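Local coordinates for catalase (Bacillus pumilus, PDB 4QOM) that breaks hydrogen peroxide down to water and oxygen as a haem-dependent catalase, working as a tetramer, at the interface of chains A and B and the interface of chains A and C. Coordinates in Å, arbitrary orientation; residue numbers count along the deposited sequence, not the author numbering. Chains: chain A/B/C, Catalase.

Contact 1: the interface of chains A and B. Residues chain A 148-149, 154, 163; chain B 381-384.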
ATOM      1  N   HIS A 148      -2.844  22.125   9.275  1.00 16.30           N
ATOM      2  CA  HIS A 148      -3.934  22.338   8.457  1.00 15.56           C
ATOM      3  C   HIS A 148      -4.233  23.831   8.213  1.00 15.70           C
ATOM      4  O   HIS A 148      -4.610  24.204   7.112  1.00 17.14           O
ATOM      5  CB  HIS A 148      -5.221  21.645   8.931  1.00 16.42           C
ATOM      6  CG  HIS A 148      -5.257  20.156   8.777  1.00 16.37           C
ATOM      7  ND1 HIS A 148      -6.370  19.408   9.138  1.00 16.86           N
ATOM      8  CD2 HIS A 148      -4.305  19.249   8.388  1.00 15.07           C
ATOM      9  CE1 HIS A 148      -6.114  18.125   8.930  1.00 16.26           C
ATOM     10  NE2 HIS A 148      -4.860  18.002   8.531  1.00 14.71           N
ATOM     11  N   SER A 149      -4.055  24.673   9.231  1.00 15.29           N
ATOM     12  CA  SER A 149      -4.274  26.117   9.057  1.00 15.21           C
ATOM     13  C   SER A 149      -3.242  26.758   8.178  1.00 15.92           C
ATOM     14  O   SER A 149      -3.531  27.699   7.455  1.00 19.10           O
ATOM     15  CB  SER A 149      -4.289  26.820  10.408  1.00 14.90           C
ATOM     16  OG  SER A 149      -3.005  27.102  10.903  1.00 16.73           O
ATOM     17  N   PRO A 154      -8.037  23.756   1.811  1.00 18.76           N
ATOM     18  CA  PRO A 154      -8.472  22.484   1.266  1.00 17.89           C
ATOM     19  C   PRO A 154      -9.420  22.592   0.083  1.00 18.79           C
ATOM     20  O   PRO A 154      -9.625  21.563  -0.587  1.00 19.32           O
ATOM     21  CB  PRO A 154      -9.145  21.783   2.438  1.00 19.03           C
ATOM     22  CG  PRO A 154      -9.650  22.937   3.305  1.00 18.36           C
ATOM     23  CD  PRO A 154      -8.536  23.940   3.182  1.00 17.71           C
ATOM     24  N   ARG A 163      -6.451  32.017   7.338  1.00 18.81           N
ATOM     25  CA  ARG A 163      -6.640  30.732   8.040  1.00 18.57           C
ATOM     26  C   ARG A 163      -5.605  30.496   9.165  1.00 18.45           C
ATOM     27  O   ARG A 163      -5.961  30.189  10.222  1.00 17.85           O
ATOM     28  CB  ARG A 163      -6.627  29.602   6.976  1.00 18.73           C
ATOM     29  CG  ARG A 163      -7.757  29.712   5.964  1.00 18.98           C
ATOM     30  CD  ARG A 163      -7.638  28.641   4.857  1.00 18.09           C
ATOM     31  NE  ARG A 163      -8.125  27.362   5.360  1.00 17.89           N
ATOM     32  CZ  ARG A 163      -7.370  26.378   5.800  1.00 17.27           C
ATOM     33  NH1 ARG A 163      -7.958  25.339   6.314  1.00 17.27           N
ATOM     34  NH2 ARG A 163      -6.063  26.446   5.771  1.00 18.54           N
TER
ATOM     35  N   HIS B 381     -13.922  24.969   4.259  1.00 20.09           N
ATOM     36  CA  HIS B 381     -12.595  25.574   4.280  1.00 20.41           C
ATOM     37  C   HIS B 381     -11.875  25.364   5.591  1.00 19.34           C
ATOM     38  O   HIS B 381     -10.684  25.648   5.691  1.00 19.63           O
ATOM     39  CB  HIS B 381     -12.738  27.122   4.003  1.00 21.28           C
ATOM     40  CG  HIS B 381     -13.111  27.473   2.606  1.00 23.09           C
ATOM     41  ND1 HIS B 381     -12.164  27.850   1.681  1.00 23.52           N
ATOM     42  CD2 HIS B 381     -14.310  27.536   1.968  1.00 20.72           C
ATOM     43  CE1 HIS B 381     -12.757  28.129   0.533  1.00 23.29           C
ATOM     44  NE2 HIS B 381     -14.053  27.922   0.677  1.00 22.82           N
ATOM     45  N   ILE B 382     -12.616  24.952   6.632  1.00 20.02           N
ATOM     46  CA  ILE B 382     -12.102  24.951   8.002  1.00 19.76           C
ATOM     47  C   ILE B 382     -11.863  23.526   8.463  1.00 18.90           C
ATOM     48  O   ILE B 382     -12.778  22.750   8.724  1.00 21.62           O
ATOM     49  CB  ILE B 382     -13.025  25.686   8.985  1.00 20.31           C
ATOM     50  CG1 ILE B 382     -13.353  27.087   8.434  1.00 20.03           C
ATOM     51  CG2 ILE B 382     -12.403  25.688  10.363  1.00 19.89           C
ATOM     52  CD1 ILE B 382     -12.153  27.935   8.102  1.00 19.73           C
ATOM     53  N   ASN B 383     -10.586  23.218   8.546  1.00 18.89           N
ATOM     54  CA  ASN B 383     -10.079  21.907   8.931  1.00 17.68           C
ATOM     55  C   ASN B 383      -9.086  21.956  10.132  1.00 17.35           C
ATOM     56  O   ASN B 383      -8.139  21.132  10.238  1.00 16.92           O
ATOM     57  CB  ASN B 383      -9.511  21.184   7.695  1.00 17.56           C
ATOM     58  CG  ASN B 383      -8.331  21.883   7.128  1.00 17.54           C
ATOM     59  OD1 ASN B 383      -7.971  22.982   7.632  1.00 16.35           O
ATOM     60  ND2 ASN B 383      -7.761  21.375   6.014  1.00 18.43           N
ATOM     61  N   TYR B 384      -9.277  22.965  11.017  1.00 17.85           N
ATOM     62  CA  TYR B 384      -8.389  23.231  12.071  1.00 17.60           C
ATOM     63  C   TYR B 384      -9.227  23.828  13.250  1.00 18.64           C
ATOM     64  O   TYR B 384     -10.272  24.477  13.008  1.00 20.20           O
ATOM     65  CB  TYR B 384      -7.311  24.223  11.579  1.00 16.73           C
ATOM     66  CG  TYR B 384      -7.868  25.604  11.246  1.00 17.12           C
ATOM     67  CD1 TYR B 384      -8.044  26.561  12.294  1.00 17.77           C
ATOM     68  CD2 TYR B 384      -8.181  25.947   9.959  1.00 17.10           C
ATOM     69  CE1 TYR B 384      -8.579  27.804  11.984  1.00 18.88           C
ATOM     70  CE2 TYR B 384      -8.719  27.189   9.640  1.00 18.21           C
ATOM     71  CZ  TYR B 384      -8.889  28.140  10.657  1.00 18.39           C
ATOM     72  OH  TYR B 384      -9.476  29.352  10.323  1.00 21.93           O
TER
HETATM   73  O   HOH W   1      -5.290  22.867   4.820  1.00 18.59           O
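On the chain A side, helices 143-150 and 161-169 bring A:His148 and A:Arg163 against the loop of chain B, residues 381-384. A:Arg163 does most of the gripping. Its chain bends at chi3 (79°) and turns the guanidinium side-on to the backbone carbonyl of B:His381, whose O takes NE at 3.1 Å and NH1 at 2.8 Å. NH1 also reaches OD1 of B:Asn383 at 2.7 Å, but it lies well above that amide's plane and not on a lone pair; the two flat groups stand 71° apart. On its own side, NH2 bonds almost straight to A:His148 O at 3.0 Å; with NE and NH1 also bonded in the same plane, this would hold the guanidinium's rotation. B:Tyr384 CE2 and A:Pro154 CD sit over opposite faces of the guanidinium, each towards its rim. Beside it, A:His148 ND1 donates within its ring plane to B:Asn383 O at 2.7 Å. A water bridges A:His148 O and B:Asn383 ND2, which, with NH1 on OD1, favours this orientation of the amide. A:Ser149 CB sits over one face of the B:Tyr384 ring, 3.9 Å from CG, and B:Ile382 CG2 over the other. A leucine in place of A:Arg163 would probably leave the carbonyl of B:His381 and OD1 of B:Asn383 without their donors and let the loop shift. By capturing backbone as well as side chain, the site is likely to hold this loop against chain A in the catalase tetramer.

Contact 2: the interface of chains A and C. Residues chain A 8, 16-18; chain C 122, 396, 399.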
ATOM      1  N   ASN A   8      24.536  -4.841 -21.853  1.00 23.63           N
ATOM      2  CA  ASN A   8      23.163  -4.974 -22.379  1.00 22.50           C
ATOM      3  C   ASN A   8      22.152  -4.268 -21.479  1.00 21.01           C
ATOM      4  O   ASN A   8      22.174  -4.427 -20.249  1.00 21.26           O
ATOM      5  CB  ASN A   8      22.727  -6.443 -22.483  1.00 23.24           C
ATOM      6  CG  ASN A   8      23.540  -7.215 -23.466  1.00 25.82           C
ATOM      7  OD1 ASN A   8      23.825  -6.749 -24.569  1.00 24.32           O
ATOM      8  ND2 ASN A   8      23.907  -8.437 -23.077  1.00 26.16           N
ATOM      9  N   PRO A  16      18.359 -10.000 -22.039  1.00 19.65           N
ATOM     10  CA  PRO A  16      18.775  -8.856 -22.821  1.00 19.97           C
ATOM     11  C   PRO A  16      17.659  -8.385 -23.737  1.00 18.98           C
ATOM     12  O   PRO A  16      16.912  -9.219 -24.275  1.00 17.39           O
ATOM     13  CB  PRO A  16      19.949  -9.364 -23.613  1.00 19.54           C
ATOM     14  CG  PRO A  16      20.500 -10.534 -22.835  1.00 20.28           C
ATOM     15  CD  PRO A  16      19.328 -11.144 -22.119  1.00 19.83           C
ATOM     16  N   VAL A  17      17.502  -7.074 -23.849  1.00 19.72           N
ATOM     17  CA  VAL A  17      16.456  -6.480 -24.659  1.00 19.78           C
ATOM     18  C   VAL A  17      16.951  -6.344 -26.116  1.00 19.46           C
ATOM     19  O   VAL A  17      17.932  -5.649 -26.364  1.00 18.93           O
ATOM     20  CB  VAL A  17      16.048  -5.107 -24.072  1.00 18.89           C
ATOM     21  CG1 VAL A  17      15.185  -4.266 -25.000  1.00 19.36           C
ATOM     22  CG2 VAL A  17      15.265  -5.315 -22.766  1.00 20.73           C
ATOM     23  N   GLY A  18      16.203  -6.950 -27.059  1.00 20.02           N
ATOM     24  CA  GLY A  18      16.486  -6.793 -28.500  1.00 20.60           C
ATOM     25  C   GLY A  18      16.174  -5.454 -29.108  1.00 22.08           C
ATOM     26  O   GLY A  18      16.831  -5.025 -30.074  1.00 23.85           O
TER
ATOM     27  N   GLU C 122      20.812 -16.531 -19.413  1.00 17.50           N
ATOM     28  CA  GLU C 122      20.169 -15.471 -20.209  1.00 18.30           C
ATOM     29  C   GLU C 122      18.896 -14.995 -19.586  1.00 18.11           C
ATOM     30  O   GLU C 122      18.062 -14.387 -20.257  1.00 19.10           O
ATOM     31  CB  GLU C 122      19.911 -16.005 -21.638  1.00 19.05           C
ATOM     32  CG  GLU C 122      21.193 -16.212 -22.369  1.00 20.25           C
ATOM     33  CD  GLU C 122      21.045 -16.573 -23.829  1.00 22.16           C
ATOM     34  OE1 GLU C 122      19.986 -17.023 -24.297  1.00 19.55           O
ATOM     35  OE2 GLU C 122      22.066 -16.424 -24.534  1.00 23.67           O
ATOM     36  N   ASN C 396      20.370  -5.029 -27.660  1.00 22.56           N
ATOM     37  CA  ASN C 396      21.194  -6.016 -28.302  1.00 22.57           C
ATOM     38  C   ASN C 396      20.375  -6.818 -29.320  1.00 27.06           C
ATOM     39  O   ASN C 396      19.644  -7.724 -28.973  1.00 26.30           O
ATOM     40  CB  ASN C 396      21.865  -6.913 -27.302  1.00 24.37           C
ATOM     41  CG  ASN C 396      22.873  -7.856 -27.938  1.00 25.27           C
ATOM     42  OD1 ASN C 396      22.730  -8.272 -29.086  1.00 27.31           O
ATOM     43  ND2 ASN C 396      23.856  -8.239 -27.154  1.00 26.30           N
ATOM     44  N   TYR C 399      19.230 -10.555 -29.599  1.00 28.76           N
ATOM     45  CA  TYR C 399      18.233 -11.116 -28.731  1.00 29.25           C
ATOM     46  C   TYR C 399      16.803 -10.708 -29.106  1.00 29.41           C
ATOM     47  O   TYR C 399      15.922 -10.738 -28.254  1.00 31.18           O
ATOM     48  CB  TYR C 399      18.555 -10.706 -27.295  1.00 27.42           C
ATOM     49  CG  TYR C 399      19.776 -11.404 -26.775  1.00 28.54           C
ATOM     50  CD1 TYR C 399      19.690 -12.689 -26.270  1.00 28.20           C
ATOM     51  CD2 TYR C 399      21.022 -10.755 -26.748  1.00 29.21           C
ATOM     52  CE1 TYR C 399      20.791 -13.334 -25.781  1.00 30.11           C
ATOM     53  CE2 TYR C 399      22.133 -11.386 -26.223  1.00 29.85           C
ATOM     54  CZ  TYR C 399      22.001 -12.669 -25.756  1.00 34.29           C
ATOM     55  OH  TYR C 399      23.094 -13.319 -25.279  1.00 39.28           O
TER
HETATM   56  O   HOH W   2      14.687  -9.358 -26.127  1.00 34.89           O
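The backbone NH of C:Asn396, in an extended stretch just ahead of the 3-10 helix 397-399, donates to A:Val17 O at 2.8 Å in a nearly straight bond (171° at H), tying that stretch to the extended N-terminal segment of chain A. The C:Asn396 side chain leaves with CG anti to its own N (chi1 -173°), which carries its amide away from the backbone bond and towards A:Asn8. There ND2 donates to the side-chain oxygen OD1 of A:Asn8 at 3.0 Å. The acceptor lies in the plane of the donor amide, yet the donor is tilted 31° from the acceptor carbonyl's plane, with the two amides turned well away from coplanar. CB of C:Asn396 packs against the same oxygen, so one asparagine carries both a backbone and a side-chain link to the N-terminal arm.

Next to this polar pair, A:Pro16 lays its ring over one face of C:Tyr399. CG sits above the centre of the aromatic ring, 3.8 Å from its centroid, in a CH-pi contact, while CB moves towards the ring's edge and comes 3.6 Å from CD2. The proline ring has little freedom of its own, so the contact probably costs little side-chain mobility. The carbonyl of C:Glu122 lies by CD of A:Pro16, extending the packing past the tyrosine.

A water joins both backbones beside this pair: it lies 2.9 Å from A:Pro16 O and 2.8 Å from C:Tyr399 O. A:Gly18 N bonds to it as well, so the water joins the backbone of chain A to that of chain C. Together the asparagine pair, the proline-tyrosine CH-pi contact and the water hold the N-terminal arm of chain A along chain C, and so help join these subunits in the tetramer.

Contact 1 and contact 2 lie about 54 Å apart, measured between the centres of their C-alpha atoms, and share no residue. They join chain A to different neighbours, B and C, and chain A takes part in each with a different region: two helices and the loop between them in contact 1, the N-terminal arm in contact 2. The partner segments 381-384 and 396-399, the latter joined by C:Glu122 from elsewhere in the chain, are close in sequence, so one stretch serves both kinds of interface. Since each interface is two-fold symmetric, every contact has a twin with the chains exchanged, and the pair together would tie each subunit to two others in the tetramer.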